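PDB 1W8S: fructose-bisphosphate aldolase class I from Thermoproteus tenax, which belongs to the DeoC/LacD family of class I aldolases and folds as a TIM barrel with 1,6-di-O-phosphono-beta-D-fructofuranose bound in its pocket. Local coordinates for residues 73-85 with 89-101. The protein carries 2 engineered substitutions. Residues are numbered along the deposited sequence; the frame is centred on the assembly and turned at random.
Sequences VPLILKLNGKTTL and EPVSVANCSVEEA
N95 N donates to the backbone O of L79 at 2.8 Å, nearly straight at 164°. The L79 side chain lies over the start of helix 98-103. Its CD2 sits 4.0 Å from C96 CB. The L79 side chain runs obliquely across V98, with L79 CD1 4.1 Å from V98 CG2. L77 packs beside it, with CG 3.8 Å from A101 CB.

The NH2 end of the N80 amide reaches segment 89-101. N80 ND2 donates to S92 O at 3.0 Å; the oxygen lies close to the amide plane, but the nitrogen stands well above the carbonyl plane of S92. ND2 also donates to T112 O, so two carbonyls fix the rotation of this buried amide. N80 CG stands between the backbone N and carbonyl carbon (chi1 54°), which turns the amide toward S92.

Water joins the strands where direct bonds are few. One water donates to both G81 O and V93 O and accepts from N95 ND2, at 3.0 Å from that nitrogen. Another links G81 O to V93 N.

S97 and E100 form a capping box at the helix start: S97 OG accepts from E100 N at 3.1 Å, and S97 N donates back to E100 OE1. R62 makes a salt bridge with E100 OE2.

Strands 75-81 and 93-94 make an antiparallel hairpin, followed by helix 98-103. Strand 108-113 runs parallel beside strand 75-81, and its V109 and I130 of helix 120-137 both touch L79.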
loop_
_atom_site.group_PDB
_atom_site.type_symbol
_atom_site.label_atom_id
_atom_site.label_comp_id
_atom_site.label_asym_id
_atom_site.label_seq_id
_atom_site.Cartn_x
_atom_site.Cartn_y
_atom_site.Cartn_z
ATOM N N VAL E 73 22.107 -31.450 3.108
ATOM C CA VAL E 73 20.990 -31.885 2.281
ATOM C C VAL E 73 20.527 -30.620 1.542
ATOM O O VAL E 73 20.487 -29.564 2.146
ATOM C CB VAL E 73 19.849 -32.389 3.198
ATOM C CG1 VAL E 73 18.634 -32.738 2.418
ATOM C CG2 VAL E 73 20.310 -33.628 3.940
ATOM N N PRO E 74 20.175 -30.692 0.274
ATOM C CA PRO E 74 19.674 -29.495 -0.420
ATOM C C PRO E 74 18.530 -28.770 0.307
ATOM O O PRO E 74 17.654 -29.377 0.916
ATOM C CB PRO E 74 19.198 -30.035 -1.759
ATOM C CG PRO E 74 19.978 -31.296 -1.981
ATOM C CD PRO E 74 20.263 -31.860 -0.624
ATOM N N LEU E 75 18.555 -27.450 0.234
ATOM C CA LEU E 75 17.642 -26.606 0.991
ATOM C C LEU E 75 16.683 -25.873 0.049
ATOM O O LEU E 75 17.118 -25.294 -0.925
ATOM C CB LEU E 75 18.450 -25.590 1.781
ATOM C CG LEU E 75 17.710 -24.391 2.360
ATOM C CD1 LEU E 75 16.742 -24.826 3.426
ATOM C CD2 LEU E 75 18.716 -23.391 2.906
ATOM N N ILE E 76 15.390 -25.924 0.382
ATOM C CA ILE E 76 14.361 -25.092 -0.190
ATOM C C ILE E 76 14.037 -24.075 0.893
ATOM O O ILE E 76 13.603 -24.442 1.991
ATOM C CB ILE E 76 13.139 -25.908 -0.552
ATOM C CG1 ILE E 76 13.530 -27.028 -1.516
ATOM C CG2 ILE E 76 12.054 -25.015 -1.164
ATOM C CD1 ILE E 76 12.362 -27.909 -1.966
ATOM N N LEU E 77 14.325 -22.809 0.612
ATOM C CA LEU E 77 14.035 -21.702 1.530
ATOM C C LEU E 77 12.605 -21.219 1.296
ATOM O O LEU E 77 12.248 -20.704 0.222
ATOM C CB LEU E 77 15.045 -20.597 1.347
ATOM C CG LEU E 77 15.296 -19.540 2.403
ATOM C CD1 LEU E 77 14.039 -19.005 2.994
ATOM C CD2 LEU E 77 16.149 -20.135 3.483
ATOM N N LYS E 78 11.758 -21.488 2.287
ATOM C CA LYS E 78 10.372 -21.066 2.319
ATOM C C LYS E 78 10.333 -19.579 2.645
ATOM O O LYS E 78 10.702 -19.182 3.753
ATOM C CB LYS E 78 9.657 -21.837 3.434
ATOM C CG LYS E 78 8.190 -21.485 3.639
ATOM C CD LYS E 78 7.460 -21.529 2.365
ATOM C CE LYS E 78 5.936 -21.430 2.555
ATOM N NZ LYS E 78 5.524 -20.646 3.695
ATOM N N LEU E 79 9.962 -18.761 1.666
ATOM C CA LEU E 79 10.160 -17.306 1.756
ATOM C C LEU E 79 9.093 -16.586 2.563
ATOM O O LEU E 79 9.393 -15.575 3.185
ATOM C CB LEU E 79 10.243 -16.632 0.374
ATOM C CG LEU E 79 11.374 -17.120 -0.521
ATOM C CD1 LEU E 79 11.070 -16.691 -1.939
ATOM C CD2 LEU E 79 12.679 -16.548 -0.071
ATOM N N ASN E 80 7.854 -17.065 2.523
ATOM C CA ASN E 80 6.781 -16.388 3.222
ATOM C C ASN E 80 6.401 -17.185 4.449
ATOM O O ASN E 80 7.053 -18.159 4.773
ATOM C CB ASN E 80 5.576 -15.983 2.339
ATOM C CG ASN E 80 4.946 -17.121 1.535
ATOM O OD1 ASN E 80 5.482 -18.224 1.442
ATOM N ND2 ASN E 80 3.821 -16.811 0.887
ATOM N N GLY E 81 5.379 -16.765 5.159
ATOM C CA GLY E 81 4.929 -17.513 6.320
ATOM C C GLY E 81 3.920 -16.728 7.099
ATOM O O GLY E 81 3.958 -15.484 7.140
ATOM N N LYS E 82 2.934 -17.451 7.628
ATOM C CA LYS E 82 1.882 -16.898 8.469
ATOM C C LYS E 82 1.641 -17.863 9.626
ATOM O O LYS E 82 2.137 -18.975 9.608
ATOM C CB LYS E 82 0.582 -16.689 7.687
ATOM C CG LYS E 82 -0.111 -17.981 7.189
ATOM C CD LYS E 82 -1.577 -17.776 6.823
ATOM C CE LYS E 82 -2.514 -17.873 7.995
ATOM N NZ LYS E 82 -2.681 -19.281 8.561
ATOM N N THR E 83 0.830 -17.443 10.592
ATOM C CA THR E 83 0.505 -18.250 11.761
ATOM C C THR E 83 -0.933 -18.670 11.731
ATOM O O THR E 83 -1.765 -18.057 11.047
ATOM C CB THR E 83 0.745 -17.454 13.073
ATOM O OG1 THR E 83 -0.246 -16.439 13.206
ATOM C CG2 THR E 83 2.053 -16.715 13.031
ATOM N N THR E 84 -1.245 -19.707 12.493
ATOM C CA THR E 84 -2.645 -20.096 12.696
ATOM C C THR E 84 -3.352 -19.207 13.677
ATOM O O THR E 84 -4.563 -19.319 13.825
ATOM C CB THR E 84 -2.779 -21.543 13.199
ATOM O OG1 THR E 84 -1.934 -21.692 14.335
ATOM C CG2 THR E 84 -2.286 -22.506 12.213
ATOM N N LEU E 85 -2.616 -18.364 14.427
ATOM C CA LEU E 85 -3.253 -17.408 15.326
ATOM C C LEU E 85 -4.042 -16.345 14.565
ATOM O O LEU E 85 -4.983 -15.766 15.104
ATOM C CB LEU E 85 -2.191 -16.731 16.211
ATOM C CG LEU E 85 -1.418 -17.679 17.126
ATOM C CD1 LEU E 85 -0.247 -16.962 17.812
ATOM C CD2 LEU E 85 -2.314 -18.276 18.167
ATOM N N GLU E 89 -8.536 -12.842 6.271
ATOM C CA GLU E 89 -8.520 -13.523 4.975
ATOM C C GLU E 89 -7.075 -14.003 4.820
ATOM O O GLU E 89 -6.133 -13.259 5.119
ATOM C CB GLU E 89 -9.021 -12.605 3.830
ATOM C CG GLU E 89 -10.556 -12.709 3.505
ATOM C CD GLU E 89 -11.086 -14.098 3.090
ATOM O OE1 GLU E 89 -10.669 -14.640 2.077
ATOM O OE2 GLU E 89 -12.008 -14.681 3.744
ATOM N N PRO E 90 -6.880 -15.266 4.428
ATOM C CA PRO E 90 -5.548 -15.880 4.453
ATOM C C PRO E 90 -4.540 -15.122 3.641
ATOM O O PRO E 90 -4.785 -14.837 2.489
ATOM C CB PRO E 90 -5.772 -17.267 3.835
ATOM C CG PRO E 90 -7.198 -17.533 4.035
ATOM C CD PRO E 90 -7.891 -16.238 3.996
ATOM N N VAL E 91 -3.402 -14.836 4.248
ATOM C CA VAL E 91 -2.355 -14.106 3.572
ATOM C C VAL E 91 -1.024 -14.478 4.194
ATOM O O VAL E 91 -0.919 -14.650 5.399
ATOM C CB VAL E 91 -2.631 -12.593 3.631
ATOM C CG1 VAL E 91 -2.448 -12.071 5.019
ATOM C CG2 VAL E 91 -1.758 -11.835 2.632
ATOM N N SER E 92 -0.020 -14.638 3.356
ATOM C CA SER E 92 1.328 -15.016 3.803
ATOM C C SER E 92 2.324 -14.180 2.977
ATOM O O SER E 92 2.353 -14.322 1.757
ATOM C CB SER E 92 1.554 -16.495 3.557
ATOM O OG SER E 92 2.803 -16.943 4.108
ATOM N N VAL E 93 3.053 -13.267 3.625
ATOM C CA VAL E 93 3.980 -12.390 2.908
ATOM C C VAL E 93 5.434 -12.808 3.120
ATOM O O VAL E 93 5.779 -13.450 4.105
ATOM C CB VAL E 93 3.825 -10.914 3.313
ATOM C CG1 VAL E 93 2.447 -10.418 3.050
ATOM C CG2 VAL E 93 4.179 -10.716 4.735
ATOM N N ALA E 94 6.283 -12.413 2.183
ATOM C CA ALA E 94 7.681 -12.771 2.235
ATOM C C ALA E 94 8.350 -12.141 3.421
ATOM O O ALA E 94 8.146 -10.960 3.708
ATOM C CB ALA E 94 8.392 -12.327 0.942
ATOM N N ASN E 95 9.125 -12.933 4.144
ATOM C CA ASN E 95 9.983 -12.417 5.209
ATOM C C ASN E 95 11.461 -12.493 4.822
ATOM O O ASN E 95 12.352 -12.228 5.655
ATOM C CB ASN E 95 9.758 -13.173 6.530
ATOM C CG ASN E 95 9.993 -14.634 6.410
ATOM O OD1 ASN E 95 11.127 -15.077 6.226
ATOM N ND2 ASN E 95 8.927 -15.413 6.520
ATOM N N CYS E 96 11.709 -12.880 3.581
ATOM C CA CYS E 96 13.045 -13.121 3.022
ATOM C C CYS E 96 12.995 -12.876 1.538
ATOM O O CYS E 96 11.965 -13.167 0.908
ATOM C CB CYS E 96 13.447 -14.575 3.264
ATOM S SG CYS E 96 15.183 -14.991 2.957
ATOM N N SER E 97 14.105 -12.391 0.973
ATOM C CA SER E 97 14.264 -12.217 -0.475
ATOM C C SER E 97 14.941 -13.418 -1.070
ATOM O O SER E 97 15.604 -14.207 -0.353
ATOM C CB SER E 97 15.121 -11.006 -0.797
ATOM O OG SER E 97 16.415 -11.088 -0.256
ATOM N N VAL E 98 14.806 -13.570 -2.377
ATOM C CA VAL E 98 15.524 -14.606 -3.090
ATOM C C VAL E 98 17.014 -14.388 -2.963
ATOM O O VAL E 98 17.761 -15.341 -2.820
ATOM C CB VAL E 98 15.116 -14.614 -4.572
ATOM C CG1 VAL E 98 16.034 -15.489 -5.395
ATOM C CG2 VAL E 98 13.653 -15.047 -4.686
ATOM N N GLU E 99 17.471 -13.139 -3.032
ATOM C CA GLU E 99 18.920 -12.888 -2.936
ATOM C C GLU E 99 19.463 -13.403 -1.578
ATOM O O GLU E 99 20.540 -14.009 -1.501
ATOM C CB GLU E 99 19.225 -11.394 -3.135
ATOM C CG GLU E 99 20.687 -11.040 -2.898
ATOM C CD GLU E 99 21.061 -9.582 -3.189
ATOM O OE1 GLU E 99 20.321 -8.888 -3.891
ATOM O OE2 GLU E 99 22.146 -9.197 -2.754
ATOM N N GLU E 100 18.713 -13.164 -0.500
ATOM C CA GLU E 100 19.150 -13.604 0.815
ATOM C C GLU E 100 19.117 -15.133 0.897
ATOM O O GLU E 100 19.973 -15.736 1.535
ATOM C CB GLU E 100 18.282 -13.017 1.912
ATOM C CG GLU E 100 18.480 -11.535 2.118
ATOM C CD GLU E 100 17.389 -10.925 2.946
ATOM O OE1 GLU E 100 16.272 -10.791 2.426
ATOM O OE2 GLU E 100 17.644 -10.618 4.124
ATOM N N ALA E 101 18.137 -15.750 0.249
ATOM C CA ALA E 101 18.054 -17.223 0.173
ATOM C C ALA E 101 19.304 -17.843 -0.461
ATOM O O ALA E 101 19.827 -18.863 0.011
ATOM C CB ALA E 101 16.818 -17.636 -0.575
HETATM O O HOH W 1 11.795 -17.504 5.520
HETATM O O HOH W 2 2.298 -19.459 4.298
HETATM O O HOH W 3 2.476 -13.286 6.572
HETATM O O HOH W 4 6.283 -13.993 6.752
#